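Local coordinates for protein ATP:cob(I)alamin adenosyltransferase (Salmonella enterica subsp. enterica serovar Livingstone, PDB 5CX7) that binds heme through the C-terminal domain described here and, as a whole protein, probably converts cob(I)alamin to adenosylcobalamin, the cofactor of propanediol dehydratase, at residues Arg27-Val33 / Gln129-Ile133; Val35-Ile39 / Ser59-Pro64; Ala76-Ser81 / Val102-Tyr108. One frame throughout, in Å; residues are numbered along the deposited sequence.

Contact 1. Residues Arg27-Val33 / Gln129-Ile133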
loop_
_atom_site.group_PDB
_atom_site.type_symbol
_atom_site.label_atom_id
_atom_site.label_comp_id
_atom_site.label_asym_id
_atom_site.label_seq_id
_atom_site.Cartn_x
_atom_site.Cartn_y
_atom_site.Cartn_z
ATOM N N ARG E 27 -11.367 -15.544 30.322
ATOM C CA ARG E 27 -11.690 -16.760 29.625
ATOM C C ARG E 27 -10.481 -17.339 28.863
ATOM O O ARG E 27 -10.245 -18.566 28.896
ATOM C CB ARG E 27 -12.880 -16.550 28.651
ATOM C CG ARG E 27 -13.348 -17.793 27.931
ATOM C CD ARG E 27 -13.659 -18.911 28.965
ATOM N NE ARG E 27 -14.151 -20.081 28.277
ATOM C CZ ARG E 27 -14.177 -21.319 28.790
ATOM N NH1 ARG E 27 -13.747 -21.558 30.027
ATOM N NH2 ARG E 27 -14.609 -22.362 28.030
ATOM N N ALA E 28 -9.716 -16.455 28.172
ATOM C CA ALA E 28 -8.501 -16.918 27.522
ATOM C C ALA E 28 -7.496 -17.536 28.531
ATOM O O ALA E 28 -6.873 -18.592 28.258
ATOM C CB ALA E 28 -7.851 -15.755 26.770
ATOM N N GLN E 29 -7.337 -16.912 29.691
ATOM C CA GLN E 29 -6.544 -17.505 30.788
ATOM C C GLN E 29 -7.052 -18.915 31.204
ATOM O O GLN E 29 -6.245 -19.815 31.380
ATOM C CB GLN E 29 -6.514 -16.590 32.011
ATOM C CG GLN E 29 -5.673 -15.369 31.784
ATOM C CD GLN E 29 -5.815 -14.320 32.871
ATOM O OE1 GLN E 29 -6.763 -14.322 33.633
ATOM N NE2 GLN E 29 -4.871 -13.442 32.938
ATOM N N GLN E 30 -8.375 -19.099 31.305
ATOM C CA GLN E 30 -8.922 -20.392 31.646
ATOM C C GLN E 30 -8.576 -21.423 30.599
ATOM O O GLN E 30 -8.332 -22.583 30.922
ATOM C CB GLN E 30 -10.455 -20.348 31.786
ATOM C CG GLN E 30 -10.918 -19.638 33.048
ATOM C CD GLN E 30 -12.407 -19.273 33.076
ATOM O OE1 GLN E 30 -13.185 -19.581 32.179
ATOM N NE2 GLN E 30 -12.732 -18.390 34.008
ATOM N N LEU E 31 -8.613 -20.996 29.321
ATOM C CA LEU E 31 -8.302 -21.895 28.242
ATOM C C LEU E 31 -6.815 -22.085 28.061
ATOM O O LEU E 31 -6.450 -22.880 27.214
ATOM C CB LEU E 31 -8.971 -21.420 26.944
ATOM C CG LEU E 31 -10.495 -21.390 26.955
ATOM C CD1 LEU E 31 -11.042 -20.919 25.631
ATOM C CD2 LEU E 31 -11.089 -22.765 27.288
ATOM N N GLN E 32 -6.019 -21.295 28.762
ATOM C CA GLN E 32 -4.562 -21.250 28.623
ATOM C C GLN E 32 -4.089 -20.921 27.172
ATOM O O GLN E 32 -3.206 -21.590 26.639
ATOM C CB GLN E 32 -3.946 -22.565 29.076
ATOM C CG GLN E 32 -4.219 -22.794 30.555
ATOM C CD GLN E 32 -3.438 -23.973 31.125
ATOM O OE1 GLN E 32 -2.484 -23.736 31.794
ATOM N NE2 GLN E 32 -3.867 -25.205 30.919
ATOM N N VAL E 33 -4.755 -19.964 26.547
ATOM C CA VAL E 33 -4.343 -19.529 25.231
ATOM C C VAL E 33 -4.256 -17.995 25.251
ATOM O O VAL E 33 -5.187 -17.335 25.668
ATOM C CB VAL E 33 -5.210 -20.089 24.117
ATOM C CG1 VAL E 33 -6.669 -19.819 24.346
ATOM C CG2 VAL E 33 -4.776 -19.537 22.760
ATOM N N GLN E 129 -11.793 -21.775 19.846
ATOM C CA GLN E 129 -11.400 -21.100 21.082
ATOM C C GLN E 129 -11.685 -19.615 21.023
ATOM O O GLN E 129 -12.159 -19.025 21.978
ATOM C CB GLN E 129 -9.941 -21.330 21.442
ATOM C CG GLN E 129 -9.637 -22.718 21.901
ATOM C CD GLN E 129 -8.147 -22.974 22.009
ATOM O OE1 GLN E 129 -7.314 -22.452 21.232
ATOM N NE2 GLN E 129 -7.778 -23.766 22.986
ATOM N N ASP E 130 -11.424 -19.013 19.859
ATOM C CA ASP E 130 -11.650 -17.612 19.677
ATOM C C ASP E 130 -13.134 -17.267 19.781
ATOM O O ASP E 130 -13.485 -16.301 20.450
ATOM C CB ASP E 130 -11.152 -17.141 18.277
ATOM C CG ASP E 130 -9.679 -17.176 18.090
ATOM O OD1 ASP E 130 -8.830 -17.188 19.023
ATOM O OD2 ASP E 130 -9.246 -17.079 16.859
ATOM N N MET E 131 -13.986 -18.116 19.225
ATOM C CA MET E 131 -15.401 -17.960 19.344
ATOM C C MET E 131 -15.849 -18.111 20.815
ATOM O O MET E 131 -16.756 -17.418 21.260
ATOM C CB MET E 131 -16.137 -18.922 18.435
ATOM C CG MET E 131 -15.958 -18.564 16.911
ATOM S SD MET E 131 -16.551 -19.797 15.807
ATOM C CE MET E 131 -18.301 -19.562 16.066
ATOM N N ASP E 132 -15.365 -19.117 21.481
ATOM C CA ASP E 132 -15.687 -19.354 22.909
ATOM C C ASP E 132 -15.360 -18.160 23.737
ATOM O O ASP E 132 -16.197 -17.669 24.532
ATOM C CB ASP E 132 -14.905 -20.583 23.361
ATOM C CG ASP E 132 -15.134 -20.968 24.874
ATOM O OD1 ASP E 132 -15.434 -20.098 25.681
ATOM O OD2 ASP E 132 -14.781 -22.090 25.215
ATOM N N ILE E 133 -14.149 -17.656 23.588
ATOM C CA ILE E 133 -13.736 -16.434 24.288
ATOM C C ILE E 133 -14.627 -15.222 24.002
ATOM O O ILE E 133 -15.062 -14.580 24.934
ATOM C CB ILE E 133 -12.275 -16.107 24.003
ATOM C CG1 ILE E 133 -11.346 -17.226 24.577
ATOM C CG2 ILE E 133 -11.859 -14.768 24.558
ATOM C CD1 ILE E 133 -9.984 -17.306 23.919
#
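Helices 14-31 and 127-139 run roughly antiparallel here: the axes of their short segments lie 10.0 Å apart at 139°. Gln129 lays its aliphatic part near Leu31 (CB to Leu31 CD1, 4.4 Å), while its OE1 accepts from the backbone of Ser126. The CA-to-CB bond of Asp130 points away; its carboxylate salt-bridges Lys66. Asp132 turns back to the interface and forms a two-pronged salt bridge with Arg27: NE reaches OD1 at 2.9 Å and NH2 reaches OD2 at 2.8 Å, and Gln30 OE1 takes NH1 of the same guanidinium. Beneath this charged pair Ile133 meets Ala28 (CD1 to CB, 3.9 Å), Leu31 (CG1 to CD1, 3.9 Å) and Val33 (CD1 to CG1, 4.2 Å). A Schellman motif, with positive phi at Gln32, ends helix 14-31; Val33, next, points toward helix 127-139. The pair covers one face of the sheet of this GAF-clan domain: Ala28 and Ile133 rest on Val35, just ahead of strand 36-41, and Ile133 also on Ile122 of strand 115-123.

Contact 2. Residues Val35-Ile39 / Ser59-Pro64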
loop_
_atom_site.group_PDB
_atom_site.type_symbol
_atom_site.label_atom_id
_atom_site.label_comp_id
_atom_site.label_asym_id
_atom_site.label_seq_id
_atom_site.Cartn_x
_atom_site.Cartn_y
_atom_site.Cartn_z
ATOM N N VAL E 35 -4.456 -14.421 23.739
ATOM C CA VAL E 35 -5.149 -13.805 22.619
ATOM C C VAL E 35 -4.920 -12.314 22.558
ATOM O O VAL E 35 -4.456 -11.684 23.510
ATOM C CB VAL E 35 -6.668 -14.122 22.595
ATOM C CG1 VAL E 35 -6.904 -15.634 22.497
ATOM C CG2 VAL E 35 -7.395 -13.529 23.812
ATOM N N VAL E 36 -5.313 -11.752 21.399
ATOM C CA VAL E 36 -5.545 -10.391 21.275
ATOM C C VAL E 36 -7.069 -10.162 21.249
ATOM O O VAL E 36 -7.797 -10.882 20.590
ATOM C CB VAL E 36 -4.921 -9.802 19.944
ATOM C CG1 VAL E 36 -5.289 -8.323 19.756
ATOM C CG2 VAL E 36 -3.444 -9.963 19.926
ATOM N N VAL E 37 -7.499 -9.128 21.967
ATOM C CA VAL E 37 -8.915 -8.703 22.102
ATOM C C VAL E 37 -9.054 -7.365 21.496
ATOM O O VAL E 37 -8.230 -6.482 21.754
ATOM C CB VAL E 37 -9.347 -8.519 23.595
ATOM C CG1 VAL E 37 -10.790 -8.120 23.717
ATOM C CG2 VAL E 37 -9.057 -9.775 24.384
ATOM N N SER E 38 -10.043 -7.201 20.656
ATOM C CA SER E 38 -10.243 -5.957 20.030
ATOM C C SER E 38 -11.713 -5.623 20.024
ATOM O O SER E 38 -12.551 -6.456 19.731
ATOM C CB SER E 38 -9.703 -5.966 18.558
ATOM O OG SER E 38 -10.136 -4.772 17.854
ATOM N N ILE E 39 -12.000 -4.380 20.314
ATOM C CA ILE E 39 -13.375 -3.849 20.287
ATOM C C ILE E 39 -13.337 -2.623 19.351
ATOM O O ILE E 39 -12.545 -1.741 19.541
ATOM C CB ILE E 39 -13.895 -3.441 21.661
ATOM C CG1 ILE E 39 -13.800 -4.633 22.639
ATOM C CG2 ILE E 39 -15.333 -2.982 21.573
ATOM C CD1 ILE E 39 -14.042 -4.284 24.079
ATOM N N SER E 59 -2.320 -12.497 15.295
ATOM C CA SER E 59 -3.511 -12.053 16.020
ATOM C C SER E 59 -3.620 -10.555 16.275
ATOM O O SER E 59 -4.733 -10.021 16.358
ATOM C CB SER E 59 -3.568 -12.816 17.384
ATOM O OG SER E 59 -3.619 -14.189 17.042
ATOM N N SER E 60 -2.487 -9.856 16.291
ATOM C CA SER E 60 -2.457 -8.364 16.299
ATOM C C SER E 60 -3.195 -7.725 15.118
ATOM O O SER E 60 -3.727 -6.625 15.238
ATOM C CB SER E 60 -1.028 -7.809 16.407
ATOM O OG SER E 60 -0.496 -8.215 17.667
ATOM N N GLU E 61 -3.212 -8.416 14.001
ATOM C CA GLU E 61 -3.913 -7.932 12.777
ATOM C C GLU E 61 -5.273 -8.581 12.665
ATOM O O GLU E 61 -6.242 -7.897 12.391
ATOM C CB GLU E 61 -3.014 -8.237 11.554
ATOM C CG GLU E 61 -3.602 -7.800 10.228
ATOM C CD GLU E 61 -2.589 -7.720 9.103
ATOM O OE1 GLU E 61 -1.355 -7.913 9.334
ATOM O OE2 GLU E 61 -3.026 -7.522 7.922
ATOM N N LEU E 62 -5.346 -9.896 12.963
ATOM C CA LEU E 62 -6.615 -10.598 12.807
ATOM C C LEU E 62 -7.718 -10.190 13.802
ATOM O O LEU E 62 -8.901 -10.036 13.396
ATOM C CB LEU E 62 -6.451 -12.140 12.913
ATOM C CG LEU E 62 -5.645 -12.795 11.835
ATOM C CD1 LEU E 62 -5.387 -14.222 12.166
ATOM C CD2 LEU E 62 -6.256 -12.654 10.432
ATOM N N ALA E 63 -7.368 -9.929 15.049
ATOM C CA ALA E 63 -8.438 -9.542 16.019
ATOM C C ALA E 63 -9.157 -8.196 15.661
ATOM O O ALA E 63 -10.400 -8.176 15.589
ATOM C CB ALA E 63 -7.953 -9.557 17.466
ATOM N N PRO E 64 -8.397 -7.103 15.356
ATOM C CA PRO E 64 -9.101 -5.875 15.004
ATOM C C PRO E 64 -9.850 -6.024 13.708
ATOM O O PRO E 64 -10.952 -5.437 13.534
ATOM C CB PRO E 64 -7.997 -4.823 14.871
ATOM C CG PRO E 64 -6.793 -5.450 15.552
ATOM C CD PRO E 64 -6.952 -6.895 15.602
#
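Apolar packing comes first. Val36 points at the opening turn of helix 59-72, its CG1 3.7 Å from Ala63 CB and its CG2 3.8 Å from Ser59 CB. Ser38, two residues on and on the same face of the strand, sets its CB 4.1 Å from Ala63 CB. Main-chain atoms join in, since small side chains allow a close approach: Val36 O lies 3.4 Å from Ala63 CB, and Val36 CB 3.6 Å from Ser59 O. The axes of the short segments pass 7.3 Å apart at 32°. This is one side of a three-layer alpha/beta/alpha arrangement, consistent with the GAF clan: strand 36-41 belongs to an antiparallel sheet, and while Val36 and Ser38 face helix 59-72, Val37 and Ile39 pack on helix 14-31 across the sheet. Polar groups touch the interface without bonding over it. Ser38 OG sits 3.2 Å from Pro64 CA, near the kink where the proline nitrogen makes no bond to the preceding turn, and Ser59 OG is paired with Ser123 OG. Glu61 makes salt bridges with Lys65 and with Lys100 of a second subunit. Ser60, its OG 4.1 Å from Val36 CG2, also packs on Thr45 of a third.

Contact 3. Residues Ala76-Ser81 / Val102-Tyr108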
loop_
_atom_site.group_PDB
_atom_site.type_symbol
_atom_site.label_atom_id
_atom_site.label_comp_id
_atom_site.label_asym_id
_atom_site.label_seq_id
_atom_site.Cartn_x
_atom_site.Cartn_y
_atom_site.Cartn_z
ATOM N N ALA E 76 -21.660 -11.911 12.420
ATOM C CA ALA E 76 -20.519 -12.582 13.086
ATOM C C ALA E 76 -19.595 -13.109 11.946
ATOM O O ALA E 76 -20.096 -13.537 10.858
ATOM C CB ALA E 76 -20.980 -13.720 13.946
ATOM N N THR E 77 -18.297 -13.145 12.196
ATOM C CA THR E 77 -17.375 -13.538 11.140
ATOM C C THR E 77 -17.491 -15.015 10.722
ATOM O O THR E 77 -17.293 -15.317 9.547
ATOM C CB THR E 77 -15.947 -13.167 11.437
ATOM O OG1 THR E 77 -15.487 -13.867 12.615
ATOM C CG2 THR E 77 -15.786 -11.702 11.618
ATOM N N HIS E 78 -17.931 -15.914 11.632
ATOM C CA HIS E 78 -18.137 -17.316 11.241
ATOM C C HIS E 78 -19.302 -17.487 10.269
ATOM O O HIS E 78 -19.334 -18.462 9.524
ATOM C CB HIS E 78 -18.304 -18.250 12.476
ATOM C CG HIS E 78 -19.574 -18.035 13.227
ATOM N ND1 HIS E 78 -19.767 -17.030 14.144
ATOM C CD2 HIS E 78 -20.760 -18.692 13.139
ATOM C CE1 HIS E 78 -21.007 -17.094 14.629
ATOM N NE2 HIS E 78 -21.634 -18.088 14.021
ATOM N N GLU E 79 -20.239 -16.556 10.253
ATOM C CA GLU E 79 -21.353 -16.543 9.346
ATOM C C GLU E 79 -20.942 -16.145 7.920
ATOM O O GLU E 79 -21.712 -16.335 7.026
ATOM C CB GLU E 79 -22.450 -15.624 9.851
ATOM C CG GLU E 79 -22.850 -15.896 11.315
ATOM C CD GLU E 79 -24.031 -15.102 11.797
ATOM O OE1 GLU E 79 -23.912 -13.852 11.743
ATOM O OE2 GLU E 79 -25.009 -15.705 12.304
ATOM N N LEU E 80 -19.724 -15.648 7.728
ATOM C CA LEU E 80 -19.199 -15.406 6.381
ATOM C C LEU E 80 -18.491 -16.599 5.746
ATOM O O LEU E 80 -18.202 -16.548 4.579
ATOM C CB LEU E 80 -18.285 -14.196 6.451
ATOM C CG LEU E 80 -18.861 -12.859 6.878
ATOM C CD1 LEU E 80 -17.758 -11.815 6.978
ATOM C CD2 LEU E 80 -19.980 -12.393 5.960
ATOM N N SER E 81 -18.168 -17.648 6.522
ATOM C CA SER E 81 -17.310 -18.713 6.025
ATOM C C SER E 81 -17.895 -19.435 4.837
ATOM O O SER E 81 -17.190 -19.592 3.851
ATOM C CB SER E 81 -17.005 -19.742 7.112
ATOM O OG SER E 81 -16.521 -19.031 8.231
ATOM N N VAL E 102 -12.211 -10.520 7.657
ATOM C CA VAL E 102 -11.817 -11.862 8.016
ATOM C C VAL E 102 -13.064 -12.686 8.052
ATOM O O VAL E 102 -14.071 -12.265 8.667
ATOM C CB VAL E 102 -11.061 -11.866 9.381
ATOM C CG1 VAL E 102 -10.848 -13.298 9.854
ATOM C CG2 VAL E 102 -9.709 -11.156 9.269
ATOM N N THR E 103 -13.010 -13.859 7.461
ATOM C CA THR E 103 -14.197 -14.661 7.182
ATOM C C THR E 103 -14.261 -15.980 7.919
ATOM O O THR E 103 -15.059 -16.879 7.587
ATOM C CB THR E 103 -14.292 -14.907 5.673
ATOM O OG1 THR E 103 -13.065 -15.495 5.207
ATOM C CG2 THR E 103 -14.461 -13.555 4.964
ATOM N N PHE E 104 -13.408 -16.122 8.931
ATOM C CA PHE E 104 -13.562 -17.220 9.912
ATOM C C PHE E 104 -13.863 -16.664 11.271
ATOM O O PHE E 104 -13.718 -15.489 11.555
ATOM C CB PHE E 104 -12.316 -18.167 9.908
ATOM C CG PHE E 104 -10.986 -17.454 10.027
ATOM C CD1 PHE E 104 -10.491 -17.045 11.272
ATOM C CD2 PHE E 104 -10.165 -17.288 8.912
ATOM C CE1 PHE E 104 -9.271 -16.376 11.387
ATOM C CE2 PHE E 104 -8.920 -16.696 9.044
ATOM C CZ PHE E 104 -8.492 -16.180 10.251
ATOM N N GLY E 105 -14.318 -17.581 12.151
ATOM C CA GLY E 105 -14.850 -17.198 13.420
ATOM C C GLY E 105 -13.972 -16.437 14.359
ATOM O O GLY E 105 -12.737 -16.545 14.397
ATOM N N GLY E 106 -14.652 -15.657 15.190
ATOM C CA GLY E 106 -14.023 -14.916 16.285
ATOM C C GLY E 106 -14.453 -13.485 16.434
ATOM O O GLY E 106 -14.084 -12.838 17.409
ATOM N N GLY E 107 -15.202 -12.977 15.448
ATOM C CA GLY E 107 -15.758 -11.668 15.473
ATOM C C GLY E 107 -17.270 -11.742 15.607
ATOM O O GLY E 107 -17.881 -12.562 14.963
ATOM N N TYR E 108 -17.827 -10.872 16.432
ATOM C CA TYR E 108 -19.245 -10.751 16.623
ATOM C C TYR E 108 -19.674 -9.299 16.620
ATOM O O TYR E 108 -18.990 -8.415 17.129
ATOM C CB TYR E 108 -19.656 -11.362 17.983
ATOM C CG TYR E 108 -19.601 -12.818 17.956
ATOM C CD1 TYR E 108 -18.393 -13.461 18.184
ATOM C CD2 TYR E 108 -20.720 -13.596 17.771
ATOM C CE1 TYR E 108 -18.334 -14.819 18.225
ATOM C CE2 TYR E 108 -20.656 -15.000 17.736
ATOM C CZ TYR E 108 -19.433 -15.579 17.993
ATOM O OH TYR E 108 -19.253 -16.930 18.020
HETATM O O HOH W 1 -17.444 -15.491 14.834
HETATM O O HOH W 2 -15.269 -19.882 10.822
#
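A glycine-rich loop leading into strand 107-112, outermost in the GAF-clan sheet within this chain, is bonded here to an irregular helical turn, 77-81. Thr77 makes most of the links. Its OG1 donates to Phe104 O (2.6 Å) and accepts from Gly107 N (3.0 Å), and its backbone N donates to Gly107 O (2.9 Å). Gly107 O has a second donor in water 1 (3.0 Å), which also accepts from Gly106 N (2.8 Å) and is hydrogen-bonded to His78 ND1 (2.9 Å). At the far end of the turn Ser81 OG donates to Thr103 O (2.7 Å) and receives a bond from water 2 (3.0 Å), which satisfies Gly105 N (2.8 Å). Val102 O, by contrast, is buried without a partner, with Thr77 CG2 at 3.5 Å. Tyr108 OH is satisfied by Gln135 in helix 127-139, and Thr103 OG1 has a weak hydrogen bond with His96 of a second subunit. The His78 and Tyr108 rings meet obliquely, His78 CE1 to Tyr108 CE2 3.8 Å. At Gly106 (phi 135°) a CB would jam against Gly105 O, which calls for glycine; at Gly107 an ideal CB would fall 2.8 Å from Thr77 CG2.

All three contacts belong to one HbpS-like domain built round an antiparallel sheet. Contact 1 pairs the helices near the two ends of the chain, so contacts 2 and 3, consecutive in sequence, are nested within the loop it closes. Centres lie about 13 Å (1 to 2 and 2 to 3) and 17 Å (1 to 3) apart. Val35 joins contact 2 to the helix pair, Met131 of helix 127-139 reaches Tyr108 and His78 of contact 3, and Leu62 of contact 2 packs on Val102 and Phe104 of contact 3. Contact 1 includes part of helix 14-31, which carries heme-pocket His18, and no other chain touches its segments; contacts 2 and 3 touch a second subunit.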